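Local atomic coordinates of BlEst2 (Bacillus licheniformis, PDB entry 6WPX), a protein that probably hydrolyses ester bonds as an alpha/beta-hydrolase lipase, captured here in its propeptide form, with a C-terminal domain that has an autoinhibitory effect. Residues K47-F52 with A73-Y78; L129-Y135 with H194-T200; D155-S159 with G170-D174; G214-F218 with W252-S256; A306-G310 with N361-G365. All coordinates share one frame; numbering follows the deposited sequence.

Contact 1: residues K47-F52 with A73-Y78; sequences KPPIVF and AWKNGY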
# COMPACT_ATOMS: atom_id res chain seq x y z
N LYS A 47 -4.58 -28.26 -17.99
CA LYS A 47 -5.24 -27.13 -17.34
C LYS A 47 -5.58 -27.40 -15.86
O LYS A 47 -6.70 -27.82 -15.57
CB LYS A 47 -6.50 -26.71 -18.11
CG LYS A 47 -6.24 -26.16 -19.50
CD LYS A 47 -7.55 -25.85 -20.20
CE LYS A 47 -7.33 -25.32 -21.59
NZ LYS A 47 -6.62 -26.33 -22.43
N PRO A 48 -4.69 -27.09 -14.90
CA PRO A 48 -5.04 -27.32 -13.49
C PRO A 48 -6.19 -26.40 -13.04
O PRO A 48 -6.34 -25.31 -13.60
CB PRO A 48 -3.74 -26.97 -12.74
CG PRO A 48 -2.65 -27.12 -13.78
CD PRO A 48 -3.30 -26.59 -15.04
N PRO A 49 -7.01 -26.81 -12.04
CA PRO A 49 -8.06 -25.90 -11.57
C PRO A 49 -7.43 -24.65 -10.93
O PRO A 49 -6.30 -24.69 -10.43
CB PRO A 49 -8.80 -26.72 -10.50
CG PRO A 49 -8.38 -28.18 -10.80
CD PRO A 49 -6.99 -28.07 -11.26
N ILE A 50 -8.15 -23.53 -10.97
CA ILE A 50 -7.63 -22.29 -10.38
C ILE A 50 -8.35 -21.99 -9.10
O ILE A 50 -9.57 -21.97 -9.07
CB ILE A 50 -7.74 -21.08 -11.35
CG1 ILE A 50 -7.08 -21.35 -12.71
CG2 ILE A 50 -7.22 -19.81 -10.69
CD1 ILE A 50 -7.70 -20.49 -13.83
N VAL A 51 -7.59 -21.68 -8.05
CA VAL A 51 -8.17 -21.21 -6.79
C VAL A 51 -7.93 -19.70 -6.76
O VAL A 51 -6.78 -19.25 -6.78
CB VAL A 51 -7.60 -21.92 -5.54
CG1 VAL A 51 -8.14 -21.28 -4.25
CG2 VAL A 51 -7.93 -23.40 -5.58
N PHE A 52 -9.02 -18.93 -6.73
CA PHE A 52 -8.97 -17.46 -6.70
C PHE A 52 -8.97 -16.99 -5.27
O PHE A 52 -9.83 -17.39 -4.49
CB PHE A 52 -10.11 -16.86 -7.52
CG PHE A 52 -9.92 -17.07 -9.01
CD1 PHE A 52 -9.18 -16.17 -9.77
CD2 PHE A 52 -10.50 -18.17 -9.65
CE1 PHE A 52 -9.01 -16.36 -11.15
CE2 PHE A 52 -10.37 -18.33 -11.03
CZ PHE A 52 -9.62 -17.43 -11.77
N ALA A 73 -12.73 -18.14 -16.57
CA ALA A 73 -12.07 -19.41 -16.26
C ALA A 73 -12.81 -20.57 -16.92
O ALA A 73 -12.20 -21.35 -17.65
CB ALA A 73 -11.99 -19.60 -14.75
N TRP A 74 -14.13 -20.66 -16.70
CA TRP A 74 -14.97 -21.71 -17.26
C TRP A 74 -14.95 -21.72 -18.79
O TRP A 74 -14.69 -22.78 -19.37
CB TRP A 74 -16.41 -21.61 -16.74
CG TRP A 74 -17.31 -22.69 -17.26
CD1 TRP A 74 -17.47 -23.94 -16.73
CD2 TRP A 74 -18.08 -22.66 -18.46
NE1 TRP A 74 -18.34 -24.67 -17.50
CE2 TRP A 74 -18.74 -23.91 -18.57
CE3 TRP A 74 -18.32 -21.69 -19.44
CZ2 TRP A 74 -19.60 -24.22 -19.63
CZ3 TRP A 74 -19.15 -22.00 -20.51
CH2 TRP A 74 -19.80 -23.24 -20.58
N LYS A 75 -15.19 -20.57 -19.45
CA LYS A 75 -15.25 -20.53 -20.92
C LYS A 75 -13.91 -20.87 -21.59
O LYS A 75 -13.89 -21.25 -22.75
CB LYS A 75 -15.84 -19.21 -21.44
CG LYS A 75 -14.88 -18.03 -21.49
CD LYS A 75 -15.64 -16.83 -21.96
CE LYS A 75 -14.87 -15.54 -21.88
NZ LYS A 75 -15.73 -14.42 -22.38
N ASN A 76 -12.82 -20.77 -20.85
CA ASN A 76 -11.49 -21.09 -21.34
C ASN A 76 -11.05 -22.48 -20.92
O ASN A 76 -9.88 -22.83 -21.10
CB ASN A 76 -10.50 -20.01 -20.96
CG ASN A 76 -10.64 -18.75 -21.81
OD1 ASN A 76 -10.37 -18.76 -23.00
ND2 ASN A 76 -11.15 -17.65 -21.25
N GLY A 77 -11.98 -23.27 -20.39
CA GLY A 77 -11.77 -24.68 -20.04
C GLY A 77 -11.13 -24.94 -18.70
O GLY A 77 -10.61 -26.04 -18.47
N TYR A 78 -11.18 -23.95 -17.80
CA TYR A 78 -10.61 -24.08 -16.47
C TYR A 78 -11.66 -24.28 -15.41
O TYR A 78 -12.60 -23.49 -15.30
CB TYR A 78 -9.74 -22.87 -16.09
CG TYR A 78 -8.36 -22.91 -16.72
CD1 TYR A 78 -8.16 -22.46 -18.02
CD2 TYR A 78 -7.28 -23.45 -16.04
CE1 TYR A 78 -6.91 -22.54 -18.62
CE2 TYR A 78 -6.02 -23.53 -16.63
CZ TYR A 78 -5.84 -23.07 -17.92
OH TYR A 78 -4.62 -23.17 -18.53

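Contact 2: residues L129-Y135 with H194-T200; sequences LIHHNAY and HPNRLKT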
# COMPACT_ATOMS: atom_id res chain seq x y z
N LEU A 129 1.82 -21.77 1.24
CA LEU A 129 2.74 -22.71 0.59
C LEU A 129 4.06 -22.93 1.30
O LEU A 129 4.48 -24.07 1.45
CB LEU A 129 2.99 -22.27 -0.85
CG LEU A 129 2.02 -22.85 -1.88
CD1 LEU A 129 0.64 -22.31 -1.71
CD2 LEU A 129 2.46 -22.51 -3.25
N ILE A 130 4.72 -21.83 1.70
CA ILE A 130 6.05 -21.91 2.29
C ILE A 130 6.02 -22.21 3.80
O ILE A 130 6.68 -23.14 4.24
CB ILE A 130 6.83 -20.62 1.92
CG1 ILE A 130 7.14 -20.62 0.39
CG2 ILE A 130 8.11 -20.47 2.79
CD1 ILE A 130 7.51 -19.30 -0.25
N HIS A 131 5.29 -21.43 4.58
CA HIS A 131 5.26 -21.56 6.03
C HIS A 131 4.20 -22.55 6.54
O HIS A 131 4.26 -22.96 7.70
CB HIS A 131 5.14 -20.18 6.69
CG HIS A 131 6.22 -19.23 6.25
ND1 HIS A 131 7.55 -19.47 6.56
CD2 HIS A 131 6.13 -18.10 5.52
CE1 HIS A 131 8.22 -18.45 6.04
NE2 HIS A 131 7.42 -17.61 5.41
N HIS A 132 3.25 -22.97 5.68
CA HIS A 132 2.22 -23.93 6.12
C HIS A 132 2.16 -25.13 5.22
O HIS A 132 1.14 -25.83 5.16
CB HIS A 132 0.85 -23.24 6.29
CG HIS A 132 0.89 -22.19 7.34
ND1 HIS A 132 1.21 -20.88 7.04
CD2 HIS A 132 0.75 -22.31 8.68
CE1 HIS A 132 1.23 -20.24 8.20
NE2 HIS A 132 0.93 -21.06 9.21
N ASN A 133 3.25 -25.36 4.47
CA ASN A 133 3.49 -26.53 3.60
C ASN A 133 2.38 -26.87 2.59
O ASN A 133 2.21 -28.04 2.24
CB ASN A 133 3.81 -27.76 4.48
CG ASN A 133 4.88 -27.48 5.50
OD1 ASN A 133 6.01 -27.13 5.16
ND2 ASN A 133 4.52 -27.55 6.77
N ALA A 134 1.62 -25.84 2.12
CA ALA A 134 0.57 -26.07 1.12
C ALA A 134 1.13 -26.32 -0.29
O ALA A 134 0.35 -26.64 -1.20
CB ALA A 134 -0.41 -24.90 1.09
N TYR A 135 2.47 -26.23 -0.48
CA TYR A 135 3.09 -26.46 -1.80
C TYR A 135 2.70 -27.84 -2.39
O TYR A 135 2.65 -27.99 -3.60
CB TYR A 135 4.63 -26.27 -1.76
CG TYR A 135 5.35 -27.34 -0.96
CD1 TYR A 135 5.77 -28.52 -1.55
CD2 TYR A 135 5.62 -27.16 0.39
CE1 TYR A 135 6.39 -29.52 -0.80
CE2 TYR A 135 6.26 -28.14 1.14
CZ TYR A 135 6.64 -29.32 0.54
OH TYR A 135 7.28 -30.25 1.31
N HIS A 194 13.73 -19.66 2.36
CA HIS A 194 13.17 -20.83 3.03
C HIS A 194 13.24 -21.98 1.99
O HIS A 194 12.92 -21.74 0.82
CB HIS A 194 11.69 -20.58 3.40
CG HIS A 194 11.08 -21.63 4.28
ND1 HIS A 194 10.73 -22.89 3.79
CD2 HIS A 194 10.74 -21.57 5.59
CE1 HIS A 194 10.24 -23.55 4.82
NE2 HIS A 194 10.21 -22.80 5.92
N PRO A 195 13.62 -23.22 2.40
CA PRO A 195 13.68 -24.32 1.41
C PRO A 195 12.39 -24.56 0.61
O PRO A 195 12.45 -24.92 -0.56
CB PRO A 195 14.06 -25.56 2.25
CG PRO A 195 14.62 -25.03 3.49
CD PRO A 195 14.04 -23.66 3.74
N ASN A 196 11.22 -24.28 1.22
CA ASN A 196 9.94 -24.49 0.52
C ASN A 196 9.69 -23.52 -0.65
O ASN A 196 8.85 -23.82 -1.49
CB ASN A 196 8.76 -24.47 1.50
CG ASN A 196 8.62 -25.75 2.28
OD1 ASN A 196 9.24 -26.77 1.98
ND2 ASN A 196 7.79 -25.72 3.31
N ARG A 197 10.37 -22.37 -0.68
CA ARG A 197 10.21 -21.35 -1.71
C ARG A 197 10.47 -21.90 -3.11
O ARG A 197 9.72 -21.60 -4.03
CB ARG A 197 11.08 -20.12 -1.42
CG ARG A 197 10.85 -18.93 -2.37
CD ARG A 197 11.77 -19.01 -3.59
NE ARG A 197 13.15 -18.68 -3.23
CZ ARG A 197 14.19 -18.71 -4.06
NH1 ARG A 197 15.38 -18.35 -3.63
NH2 ARG A 197 14.04 -19.12 -5.31
N LEU A 198 11.55 -22.69 -3.25
CA LEU A 198 12.00 -23.30 -4.50
C LEU A 198 11.02 -24.32 -5.09
O LEU A 198 11.14 -24.65 -6.27
CB LEU A 198 13.36 -23.99 -4.28
CG LEU A 198 14.55 -23.09 -3.98
CD1 LEU A 198 15.63 -23.86 -3.23
CD2 LEU A 198 15.08 -22.43 -5.26
N LYS A 199 10.10 -24.82 -4.29
CA LYS A 199 9.18 -25.91 -4.70
C LYS A 199 7.99 -25.41 -5.52
O LYS A 199 7.18 -26.25 -5.91
CB LYS A 199 8.73 -26.68 -3.47
CG LYS A 199 9.86 -27.40 -2.76
CD LYS A 199 9.38 -28.28 -1.66
CE LYS A 199 10.46 -28.59 -0.65
NZ LYS A 199 9.91 -29.32 0.50
N THR A 200 7.85 -24.10 -5.71
CA THR A 200 6.71 -23.55 -6.47
C THR A 200 7.14 -22.40 -7.36
O THR A 200 7.97 -21.61 -6.97
CB THR A 200 5.54 -23.11 -5.58
OG1 THR A 200 5.38 -23.90 -4.41
CG2 THR A 200 4.24 -23.02 -6.34

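Contact 3: residues D155-S159 with G170-D174; sequences DLAYS and GQKND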
# COMPACT_ATOMS: atom_id res chain seq x y z
N ASP A 155 2.06 2.01 5.71
CA ASP A 155 3.04 2.73 6.53
C ASP A 155 2.45 4.04 6.97
O ASP A 155 2.60 4.43 8.13
CB ASP A 155 4.33 3.01 5.76
CG ASP A 155 5.09 1.77 5.38
OD1 ASP A 155 4.72 0.69 5.88
OD2 ASP A 155 6.07 1.89 4.64
N LEU A 156 1.76 4.72 6.03
CA LEU A 156 1.08 5.98 6.28
C LEU A 156 -0.01 5.82 7.34
O LEU A 156 -0.03 6.60 8.29
CB LEU A 156 0.51 6.60 4.98
CG LEU A 156 -0.34 7.86 5.13
CD1 LEU A 156 0.49 9.06 5.66
CD2 LEU A 156 -1.01 8.24 3.79
N ALA A 157 -0.89 4.80 7.18
CA ALA A 157 -1.99 4.51 8.11
C ALA A 157 -1.51 4.29 9.56
O ALA A 157 -2.25 4.59 10.50
CB ALA A 157 -2.74 3.28 7.65
N TYR A 158 -0.33 3.70 9.74
CA TYR A 158 0.24 3.40 11.04
C TYR A 158 1.15 4.51 11.59
O TYR A 158 1.72 4.36 12.66
CB TYR A 158 0.97 2.05 10.99
CG TYR A 158 -0.01 0.92 11.15
CD1 TYR A 158 -0.79 0.49 10.08
CD2 TYR A 158 -0.24 0.35 12.41
CE1 TYR A 158 -1.76 -0.51 10.25
CE2 TYR A 158 -1.22 -0.63 12.58
CZ TYR A 158 -1.97 -1.06 11.50
OH TYR A 158 -2.90 -2.04 11.65
N SER A 159 1.24 5.63 10.88
CA SER A 159 2.11 6.74 11.29
C SER A 159 1.45 7.68 12.27
O SER A 159 0.23 7.64 12.44
CB SER A 159 2.66 7.48 10.07
OG SER A 159 1.66 8.29 9.49
N GLY A 170 -11.29 2.36 11.74
CA GLY A 170 -11.11 0.96 12.14
C GLY A 170 -10.16 0.26 11.20
O GLY A 170 -10.28 -0.94 10.97
N GLN A 171 -9.23 1.02 10.59
CA GLN A 171 -8.30 0.48 9.61
C GLN A 171 -7.10 -0.19 10.26
O GLN A 171 -6.26 -0.74 9.56
CB GLN A 171 -7.89 1.53 8.55
CG GLN A 171 -6.94 2.61 9.04
CD GLN A 171 -6.73 3.70 8.02
OE1 GLN A 171 -7.26 4.80 8.13
NE2 GLN A 171 -5.94 3.41 6.99
N LYS A 172 -6.99 -0.12 11.59
CA LYS A 172 -5.90 -0.81 12.23
C LYS A 172 -6.41 -2.16 12.64
O LYS A 172 -7.32 -2.29 13.46
CB LYS A 172 -5.27 -0.03 13.38
CG LYS A 172 -4.44 1.17 12.93
CD LYS A 172 -3.94 1.97 14.13
CE LYS A 172 -2.71 2.77 13.77
NZ LYS A 172 -2.36 3.78 14.81
N ASN A 173 -5.88 -3.17 11.97
CA ASN A 173 -6.19 -4.56 12.26
C ASN A 173 -4.93 -5.31 11.87
O ASN A 173 -4.00 -4.71 11.33
CB ASN A 173 -7.45 -5.04 11.51
CG ASN A 173 -7.40 -4.86 10.00
OD1 ASN A 173 -6.43 -5.19 9.35
ND2 ASN A 173 -8.46 -4.36 9.41
N ASP A 174 -4.89 -6.60 12.17
CA ASP A 174 -3.75 -7.45 11.92
C ASP A 174 -3.36 -7.50 10.45
O ASP A 174 -2.17 -7.59 10.18
CB ASP A 174 -4.04 -8.86 12.41
CG ASP A 174 -4.03 -9.05 13.92
OD1 ASP A 174 -3.73 -8.07 14.64
OD2 ASP A 174 -4.26 -10.19 14.38
O HOH W 1 -1.65 5.75 12.89

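Contact 4: residues G214-F218 with W252-S256; sequences GSALF and WDHFS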
# COMPACT_ATOMS: atom_id res chain seq x y z
N GLY A 214 -10.91 12.64 -9.26
CA GLY A 214 -12.29 12.47 -8.81
C GLY A 214 -12.64 11.06 -8.41
O GLY A 214 -13.71 10.85 -7.84
N SER A 215 -11.77 10.07 -8.71
CA SER A 215 -12.02 8.65 -8.41
C SER A 215 -11.27 8.14 -7.18
O SER A 215 -10.32 8.79 -6.73
CB SER A 215 -11.73 7.77 -9.63
OG SER A 215 -10.35 7.69 -9.91
N ALA A 216 -11.68 6.98 -6.65
CA ALA A 216 -11.14 6.35 -5.44
C ALA A 216 -9.64 6.03 -5.42
O ALA A 216 -9.11 5.79 -4.34
CB ALA A 216 -11.92 5.08 -5.12
N LEU A 217 -8.96 5.98 -6.56
CA LEU A 217 -7.51 5.67 -6.52
C LEU A 217 -6.64 6.85 -6.96
O LEU A 217 -5.46 6.67 -7.25
CB LEU A 217 -7.19 4.38 -7.33
CG LEU A 217 -7.79 3.06 -6.81
CD1 LEU A 217 -7.75 1.97 -7.91
CD2 LEU A 217 -7.05 2.56 -5.58
N PHE A 218 -7.23 8.04 -7.01
CA PHE A 218 -6.46 9.26 -7.33
C PHE A 218 -5.48 9.55 -6.18
O PHE A 218 -4.30 9.59 -6.43
CB PHE A 218 -7.34 10.48 -7.57
CG PHE A 218 -6.52 11.68 -7.97
CD1 PHE A 218 -5.85 11.71 -9.17
CD2 PHE A 218 -6.36 12.75 -7.11
CE1 PHE A 218 -5.08 12.80 -9.53
CE2 PHE A 218 -5.60 13.84 -7.47
CZ PHE A 218 -4.96 13.86 -8.67
N TRP A 252 -3.39 -1.39 -15.76
CA TRP A 252 -4.45 -1.69 -14.82
C TRP A 252 -4.26 -0.87 -13.57
O TRP A 252 -3.13 -0.55 -13.21
CB TRP A 252 -4.46 -3.20 -14.44
CG TRP A 252 -4.29 -4.12 -15.61
CD1 TRP A 252 -5.10 -4.22 -16.71
CD2 TRP A 252 -3.20 -5.03 -15.84
NE1 TRP A 252 -4.58 -5.13 -17.61
CE2 TRP A 252 -3.41 -5.64 -17.10
CE3 TRP A 252 -2.06 -5.39 -15.09
CZ2 TRP A 252 -2.53 -6.60 -17.62
CZ3 TRP A 252 -1.21 -6.36 -15.59
CH2 TRP A 252 -1.43 -6.92 -16.85
N ASP A 253 -5.36 -0.56 -12.90
CA ASP A 253 -5.29 0.08 -11.61
C ASP A 253 -5.60 -1.06 -10.65
O ASP A 253 -5.90 -2.19 -11.10
CB ASP A 253 -6.23 1.30 -11.48
CG ASP A 253 -7.71 1.04 -11.69
OD1 ASP A 253 -8.23 0.08 -11.11
OD2 ASP A 253 -8.37 1.87 -12.34
N HIS A 254 -5.55 -0.79 -9.35
CA HIS A 254 -5.78 -1.83 -8.35
C HIS A 254 -7.16 -2.49 -8.44
O HIS A 254 -7.28 -3.63 -8.05
CB HIS A 254 -5.52 -1.30 -6.93
CG HIS A 254 -5.13 -2.38 -5.99
ND1 HIS A 254 -3.97 -3.15 -6.18
CD2 HIS A 254 -5.74 -2.79 -4.86
CE1 HIS A 254 -3.94 -3.99 -5.17
NE2 HIS A 254 -5.00 -3.83 -4.37
N PHE A 255 -8.18 -1.78 -8.95
CA PHE A 255 -9.51 -2.38 -9.09
C PHE A 255 -9.65 -3.14 -10.41
O PHE A 255 -10.19 -4.23 -10.42
CB PHE A 255 -10.64 -1.33 -8.97
CG PHE A 255 -10.67 -0.53 -7.69
CD1 PHE A 255 -10.27 -1.10 -6.48
CD2 PHE A 255 -11.16 0.76 -7.68
CE1 PHE A 255 -10.32 -0.36 -5.30
CE2 PHE A 255 -11.23 1.49 -6.48
CZ PHE A 255 -10.80 0.92 -5.31
N SER A 256 -9.16 -2.57 -11.51
CA SER A 256 -9.31 -3.20 -12.82
C SER A 256 -8.47 -4.49 -13.03
O SER A 256 -8.79 -5.30 -13.90
CB SER A 256 -9.06 -2.19 -13.93
OG SER A 256 -7.67 -1.96 -14.09

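Contact 5: residues A306-G310 with N361-G365; sequences AVEKG and NPAAG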
# COMPACT_ATOMS: atom_id res chain seq x y z
N ALA A 306 4.25 25.58 3.68
CA ALA A 306 5.16 26.28 2.80
C ALA A 306 5.19 25.59 1.44
O ALA A 306 5.16 24.35 1.35
CB ALA A 306 6.56 26.28 3.40
N VAL A 307 5.25 26.39 0.39
CA VAL A 307 5.46 25.92 -0.97
C VAL A 307 6.68 26.70 -1.40
O VAL A 307 6.62 27.93 -1.47
CB VAL A 307 4.26 26.11 -1.93
CG1 VAL A 307 4.67 25.82 -3.39
CG2 VAL A 307 3.08 25.23 -1.53
N GLU A 308 7.79 26.01 -1.63
CA GLU A 308 9.02 26.64 -2.07
C GLU A 308 8.90 27.16 -3.52
O GLU A 308 7.93 26.85 -4.22
CB GLU A 308 10.21 25.67 -1.91
CG GLU A 308 10.22 24.49 -2.87
CD GLU A 308 9.45 23.25 -2.44
OE1 GLU A 308 8.67 23.32 -1.46
OE2 GLU A 308 9.61 22.21 -3.11
N LYS A 309 9.86 27.96 -3.96
CA LYS A 309 9.91 28.46 -5.34
C LYS A 309 10.23 27.29 -6.25
O LYS A 309 10.91 26.36 -5.82
CB LYS A 309 11.00 29.55 -5.50
CG LYS A 309 10.71 30.87 -4.80
CD LYS A 309 11.78 31.91 -5.06
CE LYS A 309 11.75 33.01 -4.02
NZ LYS A 309 12.87 33.97 -4.20
N GLY A 310 9.76 27.34 -7.50
CA GLY A 310 10.06 26.32 -8.50
C GLY A 310 9.28 25.02 -8.43
O GLY A 310 9.70 24.01 -9.02
N ASN A 361 2.02 24.82 -11.14
CA ASN A 361 2.89 25.95 -10.84
C ASN A 361 2.39 26.80 -9.67
O ASN A 361 2.06 27.98 -9.84
CB ASN A 361 3.11 26.84 -12.09
CG ASN A 361 3.60 26.09 -13.29
OD1 ASN A 361 2.87 25.92 -14.26
ND2 ASN A 361 4.78 25.51 -13.20
N PRO A 362 2.28 26.21 -8.46
CA PRO A 362 1.76 26.98 -7.32
C PRO A 362 2.70 28.12 -6.93
O PRO A 362 3.91 27.95 -6.99
CB PRO A 362 1.64 25.94 -6.22
CG PRO A 362 2.65 24.91 -6.55
CD PRO A 362 2.62 24.82 -8.05
N ALA A 363 2.12 29.27 -6.53
CA ALA A 363 2.87 30.43 -6.09
C ALA A 363 3.65 30.05 -4.81
O ALA A 363 3.14 29.31 -3.97
CB ALA A 363 1.92 31.58 -5.79
N ALA A 364 4.91 30.49 -4.71
CA ALA A 364 5.75 30.20 -3.55
C ALA A 364 5.27 31.01 -2.38
O ALA A 364 4.81 32.13 -2.56
CB ALA A 364 7.20 30.53 -3.84
N GLY A 365 5.39 30.43 -1.19
CA GLY A 365 4.98 31.10 0.03
C GLY A 365 4.16 30.20 0.92
O GLY A 365 4.17 28.97 0.75
O HOH W 2 6.34 27.41 -6.63

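Contact 1: residues K47-F52 with A73-Y78
The ring of Y78 takes the aliphatic chain of K47 over one face. K47 CB stands 3.8 Å from the Y78 ring centroid, 24° off the normal, a CH-pi contact displaced toward the rim. At the edge of the same ring, in its plane, the backbone O of P48 lies 3.2 Å from Y78 CD2. I50 enters obliquely, CD1 reaching 3.7 Å from Y78 CD2. The F52 ring is flanked differently: I50 CG2, from its own strand, lies over one face, while A73 CB meets the edge, 4.3 Å from F52 CE2.

K47 crosses the tyrosine at about a right angle. With CG anti to its carbonyl carbon (chi1 -65°), the chain runs extended across the ring, and CD passes 3.5 Å from the O of G77. A bend at the last torsion then carries NZ away to a salt bridge with D44, so the methylenes do the packing and the charge is met elsewhere. The helix 69-75 closes just here with a Schellman motif: Y78 N binds A73 O at 2.8 Å and G77 N binds W74 O at 2.9 Å, with G77 at positive phi. This turn swings the chain back and sets the Y78 ring between K47 and I50. F264 of helix 260-267 packs on I50, A73 and Y78 as well. The contact thus joins the first strand to the end of the helix in a beta-alpha-beta crossover, strand 50-53, helix 69-75, strand 80-83, as in the alpha/beta-hydrolase fold.

Contact 2: residues L129-Y135 with H194-T200
L129 begins the contact, its CD2 lying 3.4 Å from T200 OG1, a buried hydroxyl oxygen for which the model offers no hydrogen-bonding partner. I130 next sends two branches different ways: CG2 sits over a face of the H194 ring, 3.8 Å from its centroid, while CD1 runs alongside R197 CB. Its backbone O takes a nearly straight bond from N196 ND2 (3.0 Å, 167°). This is the end of helix 121-131, which follows strand 113-118 and in alpha/beta hydrolases is the helix behind the nucleophile elbow; the loop leading into strand 201-205 packs against it. H131 meets the H194 ring obliquely and bonds T191 through NE2. Past the helix, N133 OD1 accepts a second, more bent bond from N196 ND2 at 2.9 Å, the two amide planes being almost perpendicular. Replacing N196 with an alanine would probably leave I130 O and N133 OD1 without this donor and K199 NZ without the N196 OD1 acceptor. Y135, whose CG lies between backbone N and carbonyl carbon (chi1 68°), presents a ring face to K199 CD, 3.7 Å from the centroid. The extended K199 chain carries NZ to bonds with N196 OD1 (3.0 Å) and, weakly, Y135 OH (2.9 Å).

Contact 3: residues D155-S159 with G170-D174
Y158 and K172 are brought past one another by similar first torsions, each CG lying beside its own backbone N and opposite the carbonyl carbon (chi1 -82° for Y158). Beyond CG the K172 chain is extended, and the two side chains slide by in opposite directions. K172 CG consequently lies over a face of the Y158 ring, 4.0 Å from its centroid, with K172 CE further along near Y158 CD2. The phenol end arrives at the backbone beyond K172: Y158 OH lies 3.3 Å from K172 CA and takes a weak bond from N173 N at 3.2 Å. N173 is the N-cap of helix 174-178, its OD1 bonding V176 N, so the tyrosine touches the start of that helix.

Q171 has CG between its backbone N and carbonyl carbon, the crowded position (chi1 73°), which sends its extended amide over A157; Q171 NE2 comes 3.3 Å from A157 CB. At the far end of K172, a water accepts from K172 NZ at 2.8 Å and donates to A157 O and S159 O, the carbonyls where helix 152-157 runs out. S159 OG returns to L156 O at 2.7 Å, on a lone pair in the carbonyl plane, and tightens this turn. Y416 of strand 407-417 bonds K172 NZ and the O of Y158 and meets the Y158 ring edge-to-face. The ammonium of K172, at the contact's partly exposed margin, is met by neutral oxygens of the water and Y416, which its charge would probably polarise; this network ties loop 170-174 and the end of helix 152-157 to the C-terminal sheet.

Contact 4: residues G214-F218 with W252-S256
L217 packs on F255 and H254 in the loop that probably carries the catalytic histidine: H254 ND1 bonds D231 OD2, and the H254 side chain touches S119, consistent with the Ser-Asp-His triad of alpha/beta hydrolases. The partner segment makes a type I turn from S215 to F218, just ahead of helix 218-224.

L217 CD1 does most of the touching. It sits over one face of the F255 ring, 3.8 Å from the centroid and 16° off the normal, while A216 CB lies at the ring edge, in plane, 3.9 Å from F255 CE2. The leucine's CG, turned away from the carbonyl carbon (chi1 -65°), brings CD1 also within 4.1 Å of H254 CB and 3.7 Å of D253 OD1.

Behind this apolar face D253 folds the loop on itself. Its OD1 accepts twice: from F255 N at 2.9 Å on the anti lone pair, an Asx turn, and from S256 N at 2.8 Å, which comes from above the carboxylate plane. S256 OG accepts in return from D253 N at 3.0 Å. With an alanine in place of D253 the amides of F255 and S256 would lose this acceptor, and the turn that aims the F255 ring at L217 is likely to become freer to move.

The division of labour is clear: no hydrogen bond joins the two segments, which meet mainly through the leucine methyl and the phenylalanine ring, whereas the shape of the H254 loop is held largely by its own aspartate and serine, with H254 tied to D231.

Contact 5: residues A306-G310 with N361-G365
V307 O is gripped from the facing segment by G365 N at 2.8 Å, a nearly straight bond (165°) lying in the carbonyl plane, and also receives a CA-H...O contact from A364 CA at 3.2 Å. The reciprocal bond, V307 N to G365 O, is again 2.8 Å. Together they make an antiparallel hydrogen-bonded pair where strand 300-307 ends and strand 365-372 starts, neighbours in a small antiparallel sheet.

V307 turns CG1 anti to its backbone N (chi1 169°), which places that methyl 3.9 Å from P362 CG, the two side chains crossing at about a right angle. W367 touches both V307 and P362, and its NE1 bonds A363 O. Past the bridge the chains stay close, and A364 CB lies 3.7 Å from K309 CG. G365 has a backbone shape in which a side chain would run into the carbonyl O of A364. Buried and pointing away from the facing segment, E308 forms a salt bridge with R465 and hydrogen-bonds S387 through OE2.

Backbone bonds therefore set the register, while small apolar contacts of valine, proline and alanine fill in beside them; the carboxylate of E308 finds its partners in another strand and a loop.

In the fold
Contacts 1 and 2 lie on the same side of the chain's centre, and both join elements of the alpha/beta-hydrolase part: contact 1 strand 50-53 with helix 69-75, chiefly by hydrocarbon and ring contacts, contact 2 helix 121-131 with the loop before strand 201-205, by a polar web around one amide. Contact 3 is the buried one; along the chain it falls between the two segments of contact 2, and it faces the C-terminal sheet with a water-linked lysine. Contact 4 is partly buried, apolar where its two segments meet, and beside the probable active site. Contact 5 lies opposite contacts 1 and 2, and it alone of the five pairs strand backbones directly.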